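Local structure of TCP pilus virulence regulatory protein (Vibrio cholerae, 3GBG) at residues Ser57-Lys62 with Leu114-Cys119. The protein is ToxT, an AraC-family transcription factor that probably activates the cholera virulence genes, with a cupin-like domain holding a fatty acid beside helix-turn-helix DNA-binding elements. Numbering follows the deposited sequence.
Sequences SIILLK and LLLWNC
Ile58 and Trp117 form one antiparallel hydrogen-bonded pair and Leu60 and Leu115 the next, so strands 57-61 and 114-118 are joined by four backbone bonds, among them Ile58 N to Trp117 O at 2.7 Å. On the face of Ile58 and Leu60, the CG2 methyl of Ile58 does most of the touching. CG1 stands anti to the backbone N (chi1 171°), which brings CG2 across the strand gap, 3.4 Å from Trp117 CB and near the indole plane at its CD1 edge. Cys119 SG closes in on the same methyl at 3.5 Å and lies at the edge of the indole, in its plane. Phe151 of helix 141-155 meets the Trp117 ring edge-to-face and packs on Ile58 and Leu60.

On the other face, branched side chains pack along most of the contact: Ile59 CG2 reaches Leu114 CD2 at 3.7 Å, side by side, while Leu61 CD2 sits against Leu114 CG. Leu116 turns its CD1 to Ser57 CB, and Tyr51 packs on Leu114 and Leu116. Where strand 57-61 begins and 114-118 finishes, on this same face, one water bridges Ser57 OG and Asn118 OD1, donating to the latter at 2.7 Å; Ser57 OG also bonds Asn54 N. Strand 114-118 edges the five-stranded antiparallel sheet of the cupin-like domain, a helix packed on one face and the second sheet on the other, with Leu61 beside the bound palmitoleic acid.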
ATOM      1  N   SER A  57       4.629   6.015 -15.740  1.00 32.67           N
ATOM      2  CA  SER A  57       3.352   5.924 -15.053  1.00 31.31           C
ATOM      3  C   SER A  57       3.580   5.678 -13.572  1.00 32.74           C
ATOM      4  O   SER A  57       4.321   4.773 -13.197  1.00 34.91           O
ATOM      5  CB  SER A  57       2.528   4.774 -15.629  1.00 30.06           C
ATOM      6  OG  SER A  57       2.529   4.800 -17.042  1.00 29.34           O
ATOM      7  N   ILE A  58       2.947   6.484 -12.732  1.00 30.56           N
ATOM      8  CA  ILE A  58       3.084   6.317 -11.296  1.00 31.67           C
ATOM      9  C   ILE A  58       1.719   5.972 -10.709  1.00 31.08           C
ATOM     10  O   ILE A  58       0.743   6.684 -10.937  1.00 30.29           O
ATOM     11  CB  ILE A  58       3.654   7.606 -10.632  1.00 33.58           C
ATOM     12  CG1 ILE A  58       3.577   7.499  -9.102  1.00 34.67           C
ATOM     13  CG2 ILE A  58       2.906   8.817 -11.135  1.00 35.89           C
ATOM     14  CD1 ILE A  58       4.481   6.433  -8.511  1.00 35.11           C
ATOM     15  N   ILE A  59       1.653   4.857  -9.984  1.00 29.47           N
ATOM     16  CA  ILE A  59       0.407   4.416  -9.368  1.00 28.40           C
ATOM     17  C   ILE A  59       0.436   4.763  -7.888  1.00 28.73           C
ATOM     18  O   ILE A  59       1.418   4.485  -7.193  1.00 25.91           O
ATOM     19  CB  ILE A  59       0.199   2.883  -9.498  1.00 29.91           C
ATOM     20  CG1 ILE A  59       0.122   2.470 -10.974  1.00 31.09           C
ATOM     21  CG2 ILE A  59      -1.080   2.468  -8.791  1.00 28.70           C
ATOM     22  CD1 ILE A  59       1.469   2.378 -11.664  1.00 34.34           C
ATOM     23  N   LEU A  60      -0.636   5.376  -7.403  1.00 26.93           N
ATOM     24  CA  LEU A  60      -0.713   5.752  -5.998  1.00 27.83           C
ATOM     25  C   LEU A  60      -1.792   4.934  -5.298  1.00 26.16           C
ATOM     26  O   LEU A  60      -2.899   4.781  -5.816  1.00 26.63           O
ATOM     27  CB  LEU A  60      -1.031   7.247  -5.866  1.00 31.11           C
ATOM     28  CG  LEU A  60      -0.101   8.231  -6.587  1.00 34.41           C
ATOM     29  CD1 LEU A  60      -0.600   9.655  -6.369  1.00 37.15           C
ATOM     30  CD2 LEU A  60       1.313   8.081  -6.063  1.00 36.59           C
ATOM     31  N   LEU A  61      -1.460   4.401  -4.126  1.00 25.27           N
ATOM     32  CA  LEU A  61      -2.402   3.602  -3.344  1.00 24.32           C
ATOM     33  C   LEU A  61      -2.761   4.367  -2.069  1.00 23.76           C
ATOM     34  O   LEU A  61      -1.882   4.747  -1.298  1.00 26.22           O
ATOM     35  CB  LEU A  61      -1.773   2.249  -3.000  1.00 22.96           C
ATOM     36  CG  LEU A  61      -1.288   1.463  -4.232  1.00 25.55           C
ATOM     37  CD1 LEU A  61      -0.683   0.129  -3.809  1.00 25.22           C
ATOM     38  CD2 LEU A  61      -2.468   1.231  -5.177  1.00 22.88           C
ATOM     39  N   LYS A  62      -4.051   4.595  -1.854  1.00 24.82           N
ATOM     40  CA  LYS A  62      -4.507   5.345  -0.691  1.00 26.33           C
ATOM     41  C   LYS A  62      -4.486   4.538   0.602  1.00 24.18           C
ATOM     42  O   LYS A  62      -4.935   3.399   0.641  1.00 23.17           O
ATOM     43  CB  LYS A  62      -5.917   5.884  -0.940  1.00 27.49           C
ATOM     44  CG  LYS A  62      -6.348   6.950   0.059  1.00 34.35           C
ATOM     45  CD  LYS A  62      -7.557   7.745  -0.419  1.00 38.08           C
ATOM     46  CE  LYS A  62      -8.859   7.028  -0.110  1.00 42.09           C
ATOM     47  NZ  LYS A  62      -9.075   6.897   1.365  1.00 43.88           N
ATOM     48  N   LEU A 114      -7.196   3.944  -6.016  1.00 40.00           N
ATOM     49  CA  LEU A 114      -6.049   3.671  -6.869  1.00 38.93           C
ATOM     50  C   LEU A 114      -5.950   4.780  -7.917  1.00 39.09           C
ATOM     51  O   LEU A 114      -6.784   4.872  -8.819  1.00 37.21           O
ATOM     52  CB  LEU A 114      -6.217   2.300  -7.538  1.00 37.15           C
ATOM     53  CG  LEU A 114      -4.974   1.677  -8.187  1.00 37.79           C
ATOM     54  CD1 LEU A 114      -5.177   0.184  -8.356  1.00 36.30           C
ATOM     55  CD2 LEU A 114      -4.696   2.348  -9.526  1.00 38.13           C
ATOM     56  N   LEU A 115      -4.934   5.625  -7.783  1.00 38.86           N
ATOM     57  CA  LEU A 115      -4.741   6.735  -8.703  1.00 40.34           C
ATOM     58  C   LEU A 115      -3.539   6.539  -9.616  1.00 39.96           C
ATOM     59  O   LEU A 115      -2.431   6.261  -9.157  1.00 39.31           O
ATOM     60  CB  LEU A 115      -4.585   8.047  -7.925  1.00 42.51           C
ATOM     61  CG  LEU A 115      -5.813   8.558  -7.157  1.00 44.50           C
ATOM     62  CD1 LEU A 115      -6.100   7.653  -5.969  1.00 45.59           C
ATOM     63  CD2 LEU A 115      -5.556   9.981  -6.678  1.00 46.97           C
ATOM     64  N   LEU A 116      -3.768   6.680 -10.919  1.00 38.81           N
ATOM     65  CA  LEU A 116      -2.711   6.530 -11.911  1.00 38.46           C
ATOM     66  C   LEU A 116      -2.310   7.893 -12.456  1.00 38.09           C
ATOM     67  O   LEU A 116      -3.163   8.692 -12.833  1.00 37.89           O
ATOM     68  CB  LEU A 116      -3.193   5.645 -13.064  1.00 39.26           C
ATOM     69  CG  LEU A 116      -2.423   5.760 -14.386  1.00 40.48           C
ATOM     70  CD1 LEU A 116      -1.007   5.217 -14.240  1.00 38.81           C
ATOM     71  CD2 LEU A 116      -3.178   4.990 -15.458  1.00 42.14           C
ATOM     72  N   TRP A 117      -1.009   8.157 -12.499  1.00 38.89           N
ATOM     73  CA  TRP A 117      -0.522   9.429 -13.012  1.00 41.68           C
ATOM     74  C   TRP A 117       0.575   9.244 -14.053  1.00 43.77           C
ATOM     75  O   TRP A 117       1.593   8.604 -13.792  1.00 41.89           O
ATOM     76  CB  TRP A 117      -0.011  10.307 -11.865  1.00 42.05           C
ATOM     77  CG  TRP A 117       0.523  11.637 -12.322  1.00 44.60           C
ATOM     78  CD1 TRP A 117       1.797  11.916 -12.733  1.00 44.49           C
ATOM     79  CD2 TRP A 117      -0.220  12.853 -12.472  1.00 44.82           C
ATOM     80  NE1 TRP A 117       1.891  13.229 -13.132  1.00 44.62           N
ATOM     81  CE2 TRP A 117       0.667  13.826 -12.983  1.00 45.41           C
ATOM     82  CE3 TRP A 117      -1.552  13.214 -12.228  1.00 45.83           C
ATOM     83  CZ2 TRP A 117       0.267  15.138 -13.254  1.00 46.65           C
ATOM     84  CZ3 TRP A 117      -1.950  14.522 -12.498  1.00 47.11           C
ATOM     85  CH2 TRP A 117      -1.040  15.466 -13.006  1.00 47.73           C
ATOM     86  N   ASN A 118       0.348   9.795 -15.240  1.00 47.99           N
ATOM     87  CA  ASN A 118       1.323   9.721 -16.322  1.00 52.55           C
ATOM     88  C   ASN A 118       2.275  10.907 -16.158  1.00 54.55           C
ATOM     89  O   ASN A 118       1.932  12.041 -16.497  1.00 55.60           O
ATOM     90  CB  ASN A 118       0.615   9.792 -17.677  1.00 53.01           C
ATOM     91  CG  ASN A 118      -0.330   8.625 -17.902  1.00 55.25           C
ATOM     92  OD1 ASN A 118       0.095   7.470 -17.961  1.00 55.12           O
ATOM     93  ND2 ASN A 118      -1.620   8.919 -18.023  1.00 57.26           N
ATOM     94  N   CYS A 119       3.467  10.633 -15.634  1.00 56.35           N
ATOM     95  CA  CYS A 119       4.474  11.662 -15.388  1.00 59.69           C
ATOM     96  C   CYS A 119       5.039  12.383 -16.605  1.00 61.81           C
ATOM     97  O   CYS A 119       4.914  11.925 -17.744  1.00 61.67           O
ATOM     98  CB  CYS A 119       5.644  11.081 -14.588  1.00 59.51           C
ATOM     99  SG  CYS A 119       5.284  10.731 -12.857  1.00 61.58           S
TER
HETATM  100  O   HOH W   1       2.729   7.280 -18.223  1.00 49.85           O